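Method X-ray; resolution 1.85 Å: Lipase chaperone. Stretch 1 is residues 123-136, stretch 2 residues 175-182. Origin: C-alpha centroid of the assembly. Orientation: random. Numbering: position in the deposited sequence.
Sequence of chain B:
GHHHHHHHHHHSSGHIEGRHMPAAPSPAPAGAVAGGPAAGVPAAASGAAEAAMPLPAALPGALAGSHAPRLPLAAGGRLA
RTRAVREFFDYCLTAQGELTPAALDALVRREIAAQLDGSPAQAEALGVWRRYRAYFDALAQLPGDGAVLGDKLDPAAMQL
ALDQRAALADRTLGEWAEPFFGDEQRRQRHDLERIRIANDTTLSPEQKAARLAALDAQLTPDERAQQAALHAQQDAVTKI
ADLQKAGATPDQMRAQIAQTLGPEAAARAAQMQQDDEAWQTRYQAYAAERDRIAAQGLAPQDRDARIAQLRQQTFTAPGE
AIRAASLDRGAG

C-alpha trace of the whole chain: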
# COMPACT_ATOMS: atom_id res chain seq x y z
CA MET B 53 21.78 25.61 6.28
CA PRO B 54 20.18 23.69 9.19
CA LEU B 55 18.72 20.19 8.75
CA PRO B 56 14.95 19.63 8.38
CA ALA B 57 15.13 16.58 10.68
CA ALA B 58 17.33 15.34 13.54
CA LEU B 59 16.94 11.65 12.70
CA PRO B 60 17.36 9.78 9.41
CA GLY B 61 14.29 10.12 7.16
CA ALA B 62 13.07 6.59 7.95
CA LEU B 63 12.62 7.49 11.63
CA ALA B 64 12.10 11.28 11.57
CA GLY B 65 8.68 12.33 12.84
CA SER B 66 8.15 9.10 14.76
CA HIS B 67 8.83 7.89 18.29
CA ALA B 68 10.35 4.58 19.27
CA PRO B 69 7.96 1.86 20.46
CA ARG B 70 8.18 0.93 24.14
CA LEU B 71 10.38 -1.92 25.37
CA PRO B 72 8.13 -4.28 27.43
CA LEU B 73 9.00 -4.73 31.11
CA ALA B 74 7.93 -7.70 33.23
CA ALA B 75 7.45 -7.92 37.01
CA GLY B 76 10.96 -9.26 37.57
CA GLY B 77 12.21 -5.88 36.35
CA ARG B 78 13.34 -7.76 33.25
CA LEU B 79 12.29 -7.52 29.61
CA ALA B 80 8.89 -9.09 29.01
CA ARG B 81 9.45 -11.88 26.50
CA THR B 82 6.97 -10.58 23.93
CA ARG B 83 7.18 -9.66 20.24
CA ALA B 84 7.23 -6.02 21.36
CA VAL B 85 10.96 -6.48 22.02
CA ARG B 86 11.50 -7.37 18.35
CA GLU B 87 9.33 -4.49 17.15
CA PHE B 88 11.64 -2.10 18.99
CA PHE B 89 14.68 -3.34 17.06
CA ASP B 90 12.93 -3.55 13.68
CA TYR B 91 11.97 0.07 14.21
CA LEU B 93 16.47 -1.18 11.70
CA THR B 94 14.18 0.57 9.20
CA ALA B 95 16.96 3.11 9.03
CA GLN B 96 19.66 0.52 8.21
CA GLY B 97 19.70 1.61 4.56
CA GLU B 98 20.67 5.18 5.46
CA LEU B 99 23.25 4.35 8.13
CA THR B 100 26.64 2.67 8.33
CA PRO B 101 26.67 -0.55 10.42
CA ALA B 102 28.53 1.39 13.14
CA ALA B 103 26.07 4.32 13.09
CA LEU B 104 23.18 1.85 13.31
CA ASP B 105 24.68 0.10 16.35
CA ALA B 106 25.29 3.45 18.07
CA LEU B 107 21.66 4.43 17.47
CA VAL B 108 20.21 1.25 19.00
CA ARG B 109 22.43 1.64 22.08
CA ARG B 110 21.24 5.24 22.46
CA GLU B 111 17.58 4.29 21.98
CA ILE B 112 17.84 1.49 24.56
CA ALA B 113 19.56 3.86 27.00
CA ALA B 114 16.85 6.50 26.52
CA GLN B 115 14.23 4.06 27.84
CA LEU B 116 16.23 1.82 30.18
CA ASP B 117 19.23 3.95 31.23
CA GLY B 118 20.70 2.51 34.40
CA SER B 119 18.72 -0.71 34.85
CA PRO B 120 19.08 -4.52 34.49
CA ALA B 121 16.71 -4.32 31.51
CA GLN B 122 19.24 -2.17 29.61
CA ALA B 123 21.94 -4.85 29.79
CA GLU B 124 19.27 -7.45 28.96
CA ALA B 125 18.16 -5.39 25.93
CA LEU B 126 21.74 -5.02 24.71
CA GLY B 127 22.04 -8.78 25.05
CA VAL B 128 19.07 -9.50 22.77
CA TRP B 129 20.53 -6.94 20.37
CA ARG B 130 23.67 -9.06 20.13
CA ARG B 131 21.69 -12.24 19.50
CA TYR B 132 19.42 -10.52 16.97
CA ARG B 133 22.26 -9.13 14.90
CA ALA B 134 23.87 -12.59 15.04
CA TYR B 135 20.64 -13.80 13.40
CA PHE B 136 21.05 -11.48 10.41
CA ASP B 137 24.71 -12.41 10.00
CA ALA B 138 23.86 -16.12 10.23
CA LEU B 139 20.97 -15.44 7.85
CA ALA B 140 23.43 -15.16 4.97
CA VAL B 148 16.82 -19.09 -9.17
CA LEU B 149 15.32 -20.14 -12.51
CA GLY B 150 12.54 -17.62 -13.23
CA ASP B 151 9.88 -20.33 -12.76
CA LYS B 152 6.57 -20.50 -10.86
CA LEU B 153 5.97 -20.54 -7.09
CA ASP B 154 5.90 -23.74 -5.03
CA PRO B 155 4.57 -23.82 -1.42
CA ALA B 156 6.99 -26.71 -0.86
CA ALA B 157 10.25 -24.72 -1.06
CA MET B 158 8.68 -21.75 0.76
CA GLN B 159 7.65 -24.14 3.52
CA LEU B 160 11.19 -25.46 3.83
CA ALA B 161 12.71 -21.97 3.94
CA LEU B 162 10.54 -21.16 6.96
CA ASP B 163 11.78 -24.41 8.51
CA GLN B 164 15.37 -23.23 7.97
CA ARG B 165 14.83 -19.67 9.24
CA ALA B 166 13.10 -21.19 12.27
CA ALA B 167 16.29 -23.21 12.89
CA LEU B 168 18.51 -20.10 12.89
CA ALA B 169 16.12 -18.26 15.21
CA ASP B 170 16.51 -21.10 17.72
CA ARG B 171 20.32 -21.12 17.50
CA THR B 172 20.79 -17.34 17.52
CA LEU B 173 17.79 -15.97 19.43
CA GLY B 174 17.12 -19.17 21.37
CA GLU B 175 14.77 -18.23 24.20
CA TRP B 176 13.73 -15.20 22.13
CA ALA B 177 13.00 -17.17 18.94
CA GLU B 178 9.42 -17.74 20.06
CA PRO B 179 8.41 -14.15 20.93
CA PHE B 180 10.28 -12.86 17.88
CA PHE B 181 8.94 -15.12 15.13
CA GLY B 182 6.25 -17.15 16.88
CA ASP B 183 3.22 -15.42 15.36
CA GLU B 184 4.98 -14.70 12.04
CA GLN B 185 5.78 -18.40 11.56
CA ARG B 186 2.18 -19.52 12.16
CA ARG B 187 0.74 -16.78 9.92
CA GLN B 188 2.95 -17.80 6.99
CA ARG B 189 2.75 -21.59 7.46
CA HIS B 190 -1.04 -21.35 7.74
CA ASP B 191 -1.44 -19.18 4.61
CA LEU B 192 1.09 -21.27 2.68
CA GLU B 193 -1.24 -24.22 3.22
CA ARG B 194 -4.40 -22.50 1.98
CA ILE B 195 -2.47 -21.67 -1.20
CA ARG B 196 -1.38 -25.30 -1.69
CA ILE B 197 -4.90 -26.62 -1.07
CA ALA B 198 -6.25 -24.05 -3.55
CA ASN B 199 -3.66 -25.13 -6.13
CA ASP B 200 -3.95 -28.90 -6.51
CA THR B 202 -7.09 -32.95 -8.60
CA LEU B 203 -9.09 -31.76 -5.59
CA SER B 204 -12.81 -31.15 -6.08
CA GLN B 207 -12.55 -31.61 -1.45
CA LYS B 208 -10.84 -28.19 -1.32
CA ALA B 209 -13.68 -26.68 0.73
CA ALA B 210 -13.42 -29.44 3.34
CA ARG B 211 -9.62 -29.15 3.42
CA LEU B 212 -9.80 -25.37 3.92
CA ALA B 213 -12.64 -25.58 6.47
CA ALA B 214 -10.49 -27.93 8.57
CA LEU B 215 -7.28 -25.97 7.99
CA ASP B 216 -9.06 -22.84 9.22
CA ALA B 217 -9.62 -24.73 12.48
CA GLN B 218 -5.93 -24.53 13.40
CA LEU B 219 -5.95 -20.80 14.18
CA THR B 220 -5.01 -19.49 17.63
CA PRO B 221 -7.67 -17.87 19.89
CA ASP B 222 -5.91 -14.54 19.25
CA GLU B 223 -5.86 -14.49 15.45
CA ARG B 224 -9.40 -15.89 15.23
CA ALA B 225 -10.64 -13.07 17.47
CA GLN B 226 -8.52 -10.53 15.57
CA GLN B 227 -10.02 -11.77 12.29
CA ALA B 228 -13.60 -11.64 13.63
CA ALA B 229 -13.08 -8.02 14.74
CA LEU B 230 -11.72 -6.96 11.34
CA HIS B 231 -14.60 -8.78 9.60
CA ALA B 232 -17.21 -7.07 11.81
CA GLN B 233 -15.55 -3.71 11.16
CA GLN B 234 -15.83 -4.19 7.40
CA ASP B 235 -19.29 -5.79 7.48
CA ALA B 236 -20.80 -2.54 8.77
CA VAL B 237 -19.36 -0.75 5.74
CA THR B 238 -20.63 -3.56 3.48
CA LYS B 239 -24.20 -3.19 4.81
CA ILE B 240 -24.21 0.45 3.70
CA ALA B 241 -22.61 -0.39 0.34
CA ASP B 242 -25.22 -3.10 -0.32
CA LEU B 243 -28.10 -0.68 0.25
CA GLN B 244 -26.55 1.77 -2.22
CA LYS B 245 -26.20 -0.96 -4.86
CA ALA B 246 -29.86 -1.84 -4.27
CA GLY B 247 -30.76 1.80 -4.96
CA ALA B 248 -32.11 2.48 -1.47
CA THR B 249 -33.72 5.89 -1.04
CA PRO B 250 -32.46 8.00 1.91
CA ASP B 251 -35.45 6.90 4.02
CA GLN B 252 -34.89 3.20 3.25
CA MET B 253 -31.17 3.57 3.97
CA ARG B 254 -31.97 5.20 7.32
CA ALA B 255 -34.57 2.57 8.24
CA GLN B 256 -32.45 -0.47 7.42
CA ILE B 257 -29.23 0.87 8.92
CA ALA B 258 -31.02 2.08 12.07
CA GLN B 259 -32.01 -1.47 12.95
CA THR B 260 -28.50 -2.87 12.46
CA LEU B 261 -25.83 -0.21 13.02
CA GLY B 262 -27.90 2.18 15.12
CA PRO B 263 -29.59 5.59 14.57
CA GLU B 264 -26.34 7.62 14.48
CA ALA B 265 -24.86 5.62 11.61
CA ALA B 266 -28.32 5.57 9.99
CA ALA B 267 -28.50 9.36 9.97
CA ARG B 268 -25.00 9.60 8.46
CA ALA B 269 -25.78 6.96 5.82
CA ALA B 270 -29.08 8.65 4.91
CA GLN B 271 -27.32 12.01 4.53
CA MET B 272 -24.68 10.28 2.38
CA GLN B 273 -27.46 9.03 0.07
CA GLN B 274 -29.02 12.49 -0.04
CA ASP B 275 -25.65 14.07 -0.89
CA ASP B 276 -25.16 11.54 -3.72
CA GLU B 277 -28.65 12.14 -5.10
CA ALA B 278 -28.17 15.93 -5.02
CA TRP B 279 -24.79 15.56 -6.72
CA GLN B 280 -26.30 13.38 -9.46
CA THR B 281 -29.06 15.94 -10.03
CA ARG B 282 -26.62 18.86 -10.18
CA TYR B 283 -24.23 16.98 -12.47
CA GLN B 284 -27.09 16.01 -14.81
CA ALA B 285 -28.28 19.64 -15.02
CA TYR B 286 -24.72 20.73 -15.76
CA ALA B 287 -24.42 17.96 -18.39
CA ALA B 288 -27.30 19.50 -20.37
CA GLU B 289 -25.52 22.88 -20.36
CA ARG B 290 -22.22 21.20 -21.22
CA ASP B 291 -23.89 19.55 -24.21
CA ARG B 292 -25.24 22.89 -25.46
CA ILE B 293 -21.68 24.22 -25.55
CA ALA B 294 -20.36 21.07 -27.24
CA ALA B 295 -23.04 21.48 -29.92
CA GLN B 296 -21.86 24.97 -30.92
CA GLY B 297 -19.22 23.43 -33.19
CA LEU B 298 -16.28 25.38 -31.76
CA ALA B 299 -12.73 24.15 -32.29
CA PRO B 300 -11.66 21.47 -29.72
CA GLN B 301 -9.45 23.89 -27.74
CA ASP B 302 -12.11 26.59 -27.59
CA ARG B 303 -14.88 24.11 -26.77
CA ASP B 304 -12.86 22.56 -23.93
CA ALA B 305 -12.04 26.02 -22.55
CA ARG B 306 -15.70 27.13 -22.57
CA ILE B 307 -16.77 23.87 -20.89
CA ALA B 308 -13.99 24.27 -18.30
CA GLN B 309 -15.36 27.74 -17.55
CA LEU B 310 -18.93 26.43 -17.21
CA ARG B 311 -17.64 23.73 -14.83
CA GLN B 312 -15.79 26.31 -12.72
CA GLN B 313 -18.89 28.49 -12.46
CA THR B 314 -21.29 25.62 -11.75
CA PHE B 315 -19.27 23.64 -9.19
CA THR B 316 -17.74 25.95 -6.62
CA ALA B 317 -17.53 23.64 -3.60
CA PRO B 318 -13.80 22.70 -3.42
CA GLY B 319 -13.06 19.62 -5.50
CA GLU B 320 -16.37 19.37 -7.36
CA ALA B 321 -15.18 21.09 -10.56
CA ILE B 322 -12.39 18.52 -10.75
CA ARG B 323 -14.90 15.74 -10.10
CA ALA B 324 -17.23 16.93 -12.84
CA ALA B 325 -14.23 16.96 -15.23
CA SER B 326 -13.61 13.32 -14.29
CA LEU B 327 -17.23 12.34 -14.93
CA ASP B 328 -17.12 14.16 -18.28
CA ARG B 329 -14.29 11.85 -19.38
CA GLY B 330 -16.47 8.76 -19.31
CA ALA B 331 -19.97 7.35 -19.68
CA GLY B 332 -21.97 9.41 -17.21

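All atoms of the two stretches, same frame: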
# COMPACT_ATOMS: atom_id res chain seq x y z
N ALA B 123 20.93 -3.84 30.09
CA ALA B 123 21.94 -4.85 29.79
C ALA B 123 21.27 -6.03 29.08
O ALA B 123 21.81 -6.57 28.12
CB ALA B 123 22.62 -5.32 31.05
N GLU B 124 20.06 -6.36 29.54
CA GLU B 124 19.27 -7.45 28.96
C GLU B 124 18.93 -7.12 27.51
O GLU B 124 19.10 -7.96 26.62
CB GLU B 124 18.00 -7.66 29.76
CG GLU B 124 17.38 -9.04 29.62
CD GLU B 124 16.11 -9.18 30.41
OE1 GLU B 124 16.11 -8.79 31.59
OE2 GLU B 124 15.10 -9.66 29.85
N ALA B 125 18.51 -5.87 27.27
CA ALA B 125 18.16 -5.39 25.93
C ALA B 125 19.35 -5.43 25.00
O ALA B 125 19.23 -5.90 23.86
CB ALA B 125 17.58 -4.00 25.99
N LEU B 126 20.51 -5.00 25.50
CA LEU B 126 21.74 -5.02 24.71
C LEU B 126 22.13 -6.45 24.37
O LEU B 126 22.71 -6.70 23.32
CB LEU B 126 22.88 -4.33 25.47
CG LEU B 126 22.84 -2.80 25.53
CD1 LEU B 126 23.91 -2.30 26.47
CD2 LEU B 126 23.04 -2.23 24.14
N GLY B 127 21.76 -7.37 25.26
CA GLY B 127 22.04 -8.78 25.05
C GLY B 127 21.25 -9.33 23.88
O GLY B 127 21.82 -9.97 22.99
N VAL B 128 19.95 -9.04 23.85
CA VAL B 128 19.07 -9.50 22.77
C VAL B 128 19.56 -8.89 21.46
O VAL B 128 19.60 -9.58 20.44
CB VAL B 128 17.61 -9.09 22.99
CG1 VAL B 128 16.73 -9.63 21.87
CG2 VAL B 128 17.13 -9.61 24.32
N TRP B 129 20.00 -7.63 21.52
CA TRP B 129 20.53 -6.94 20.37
C TRP B 129 21.66 -7.72 19.73
O TRP B 129 21.71 -7.85 18.50
CB TRP B 129 21.01 -5.53 20.74
CG TRP B 129 21.66 -4.75 19.61
CD1 TRP B 129 22.81 -4.03 19.68
CD2 TRP B 129 21.19 -4.64 18.26
NE1 TRP B 129 23.10 -3.46 18.46
CE2 TRP B 129 22.12 -3.82 17.57
CE3 TRP B 129 20.08 -5.14 17.55
CZ2 TRP B 129 21.98 -3.50 16.20
CZ3 TRP B 129 19.92 -4.83 16.20
CH2 TRP B 129 20.87 -4.01 15.54
N ARG B 130 22.54 -8.25 20.57
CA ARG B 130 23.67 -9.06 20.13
C ARG B 130 23.19 -10.33 19.43
O ARG B 130 23.62 -10.64 18.32
CB ARG B 130 24.58 -9.42 21.29
N ARG B 131 22.24 -11.01 20.06
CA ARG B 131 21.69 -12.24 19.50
C ARG B 131 20.87 -12.01 18.23
O ARG B 131 20.88 -12.85 17.33
CB ARG B 131 20.86 -12.97 20.55
CG ARG B 131 21.71 -13.80 21.49
CD ARG B 131 20.86 -14.55 22.51
NE ARG B 131 20.44 -13.69 23.62
CZ ARG B 131 19.84 -14.13 24.72
NH1 ARG B 131 19.58 -15.43 24.87
NH2 ARG B 131 19.50 -13.28 25.68
N TYR B 132 20.21 -10.85 18.15
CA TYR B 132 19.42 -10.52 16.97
C TYR B 132 20.31 -10.26 15.78
O TYR B 132 20.07 -10.79 14.70
CB TYR B 132 18.52 -9.30 17.23
CG TYR B 132 17.38 -9.14 16.25
CD1 TYR B 132 16.67 -7.93 16.19
CD2 TYR B 132 16.97 -10.20 15.40
CE1 TYR B 132 15.57 -7.78 15.30
CE2 TYR B 132 15.89 -10.06 14.52
CZ TYR B 132 15.19 -8.84 14.48
OH TYR B 132 14.14 -8.70 13.61
N ARG B 133 21.34 -9.44 15.97
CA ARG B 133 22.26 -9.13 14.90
C ARG B 133 23.02 -10.37 14.43
O ARG B 133 23.38 -10.48 13.26
CB ARG B 133 23.23 -8.03 15.33
CG ARG B 133 24.14 -8.39 16.47
CD ARG B 133 24.90 -7.21 16.98
NE ARG B 133 25.58 -6.53 15.89
CZ ARG B 133 26.35 -5.47 16.04
NH1 ARG B 133 26.56 -4.95 17.24
NH2 ARG B 133 26.91 -4.92 14.97
N ALA B 134 23.20 -11.33 15.35
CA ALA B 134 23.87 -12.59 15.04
C ALA B 134 22.96 -13.36 14.08
O ALA B 134 23.44 -14.05 13.19
CB ALA B 134 24.11 -13.40 16.29
N TYR B 135 21.65 -13.17 14.25
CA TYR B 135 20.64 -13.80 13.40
C TYR B 135 20.79 -13.35 11.96
O TYR B 135 20.75 -14.18 11.06
CB TYR B 135 19.24 -13.50 13.96
CG TYR B 135 18.08 -13.89 13.07
CD1 TYR B 135 17.71 -13.08 11.97
CD2 TYR B 135 17.36 -15.06 13.32
CE1 TYR B 135 16.65 -13.44 11.13
CE2 TYR B 135 16.29 -15.43 12.48
CZ TYR B 135 15.94 -14.61 11.40
OH TYR B 135 14.89 -14.95 10.60
N PHE B 136 20.90 -12.04 11.75
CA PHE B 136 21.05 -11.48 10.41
C PHE B 136 22.34 -11.90 9.73
O PHE B 136 22.36 -12.17 8.53
CB PHE B 136 20.95 -9.96 10.42
CG PHE B 136 19.60 -9.45 10.79
CD1 PHE B 136 19.32 -9.10 12.11
CD2 PHE B 136 18.60 -9.30 9.82
CE1 PHE B 136 18.07 -8.61 12.47
CE2 PHE B 136 17.32 -8.82 10.16
CZ PHE B 136 17.05 -8.47 11.49
N GLU B 175 15.92 -18.52 23.35
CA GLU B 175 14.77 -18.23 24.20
C GLU B 175 13.86 -17.14 23.61
O GLU B 175 12.66 -17.12 23.87
CB GLU B 175 15.23 -17.83 25.56
N TRP B 176 14.45 -16.28 22.78
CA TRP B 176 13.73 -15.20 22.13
C TRP B 176 13.20 -15.53 20.74
O TRP B 176 12.49 -14.71 20.15
CB TRP B 176 14.56 -13.92 22.07
CG TRP B 176 14.86 -13.34 23.40
CD1 TRP B 176 15.95 -13.61 24.18
CD2 TRP B 176 14.08 -12.38 24.12
NE1 TRP B 176 15.89 -12.89 25.34
CE2 TRP B 176 14.76 -12.12 25.34
CE3 TRP B 176 12.86 -11.72 23.86
CZ2 TRP B 176 14.26 -11.22 26.30
CZ3 TRP B 176 12.38 -10.82 24.81
CH2 TRP B 176 13.08 -10.58 26.02
N ALA B 177 13.47 -16.74 20.26
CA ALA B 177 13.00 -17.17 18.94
C ALA B 177 11.48 -17.21 18.87
O ALA B 177 10.89 -16.82 17.86
CB ALA B 177 13.56 -18.51 18.61
N GLU B 178 10.86 -17.65 19.96
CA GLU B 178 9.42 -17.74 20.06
C GLU B 178 8.71 -16.38 20.03
O GLU B 178 7.82 -16.17 19.20
CB GLU B 178 8.99 -18.56 21.30
CG GLU B 178 7.49 -18.50 21.63
CD GLU B 178 6.63 -19.13 20.55
OE1 GLU B 178 5.40 -18.98 20.63
OE2 GLU B 178 7.17 -19.77 19.62
N PRO B 179 9.07 -15.45 20.94
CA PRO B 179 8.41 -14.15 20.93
C PRO B 179 8.71 -13.34 19.67
O PRO B 179 7.87 -12.57 19.22
CB PRO B 179 8.96 -13.50 22.19
CG PRO B 179 10.27 -14.05 22.32
CD PRO B 179 10.04 -15.49 22.05
N PHE B 180 9.87 -13.57 19.08
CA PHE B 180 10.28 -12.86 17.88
C PHE B 180 9.56 -13.29 16.61
O PHE B 180 8.99 -12.45 15.91
CB PHE B 180 11.79 -13.02 17.65
CG PHE B 180 12.61 -11.93 18.27
CD1 PHE B 180 12.42 -11.54 19.61
CD2 PHE B 180 13.60 -11.29 17.51
CE1 PHE B 180 13.20 -10.51 20.18
CE2 PHE B 180 14.39 -10.26 18.07
CZ PHE B 180 14.19 -9.87 19.41
N PHE B 181 9.56 -14.59 16.34
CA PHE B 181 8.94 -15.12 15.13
C PHE B 181 7.78 -16.07 15.33
O PHE B 181 7.27 -16.61 14.36
CB PHE B 181 10.01 -15.79 14.26
CG PHE B 181 11.14 -14.89 13.91
CD1 PHE B 181 10.96 -13.81 13.04
CD2 PHE B 181 12.40 -15.10 14.49
CE1 PHE B 181 12.03 -12.94 12.73
CE2 PHE B 181 13.47 -14.24 14.19
CZ PHE B 181 13.28 -13.15 13.31
N GLY B 182 7.35 -16.25 16.58
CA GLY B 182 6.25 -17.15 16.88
C GLY B 182 5.02 -16.94 16.02
O GLY B 182 4.69 -17.80 15.20

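No hydrogen bond crosses between these two stretches; aromatic rings do most of the work, and the two aromatic pairs adopt different geometries. The backbones stay well apart, and side chains span the gap. The helix axes approach no closer than 12.7 Å and their directions differ by 57°, while the nearest CA atoms, those of Val128 and Trp176, lie 7.8 Å apart. The first rule is therefore one of reach: at this spacing large side chains bridge the gap, and 418 Å² of surface, summed over both sides, is buried between them.

On the first helix the contacting residues are Glu124, Val128, Arg131, Tyr132 and Tyr135, recurring at about one helical turn (124, 128, 131 and 132, 135), so that they fall along one side. The 3-10 segment and the start of the next helix answer with Trp176, Phe180 and Phe181, all with CA-to-CB bonds directed toward the partner.

Val128 lies between Trp176 and Phe180 and touches both. In its t rotamer, Val128 places CG2 over the face of the indole, 3.8 Å from the centroid of the five-membered ring of Trp176, a CH-pi contact only 24° off the ring normal. The other methyl, Val128 CG1, sits 3.5 Å from Phe180 CZ. A beta-branched residue thus serves two aromatic neighbours at once, one methyl for each.

Further along, Phe180 points its edge at the face of Tyr132. The planes stand at 89°, the centroids are 4.9 Å apart, and Phe180 CE2 comes to 3.7 Å from Tyr132 CG. Tyr132 leaves its helix sideways, but its ring end swings nearer, while its hydroxyl is hydrogen-bonded elsewhere in the structure; tyrosine can therefore lend a ring to this buried contact without leaving its polar end unsatisfied. Phe181 follows a different pattern with Tyr135: the planes are 25° from parallel but slid apart, with centroids 5.0 Å apart and little overlap, and Tyr135 CE2 approaches Phe181 CE2 to 3.5 Å. Phe181 CZ also lies 4.2 Å from Tyr132 CE2, linking the two tyrosines through one phenylalanine.

Polar groups are kept to the indole's margin. Arg131, partly exposed, bends its chain at chi1 and chi3 (both m) so that NH2 lies 3.6 Å from Trp176 NE1, near the plane of the indole, while Trp176 CD1 lies over one face of the guanidinium. Its length lets the guanidinium reach the indole from a partly exposed position on the helix. Glu124 OE2 reaches the same indole edge, 4.0 Å from Trp176 CZ2, and is hydrogen-bonded elsewhere in the structure. The arrangement gives the indole a methyl over its face and charged groups at its edge.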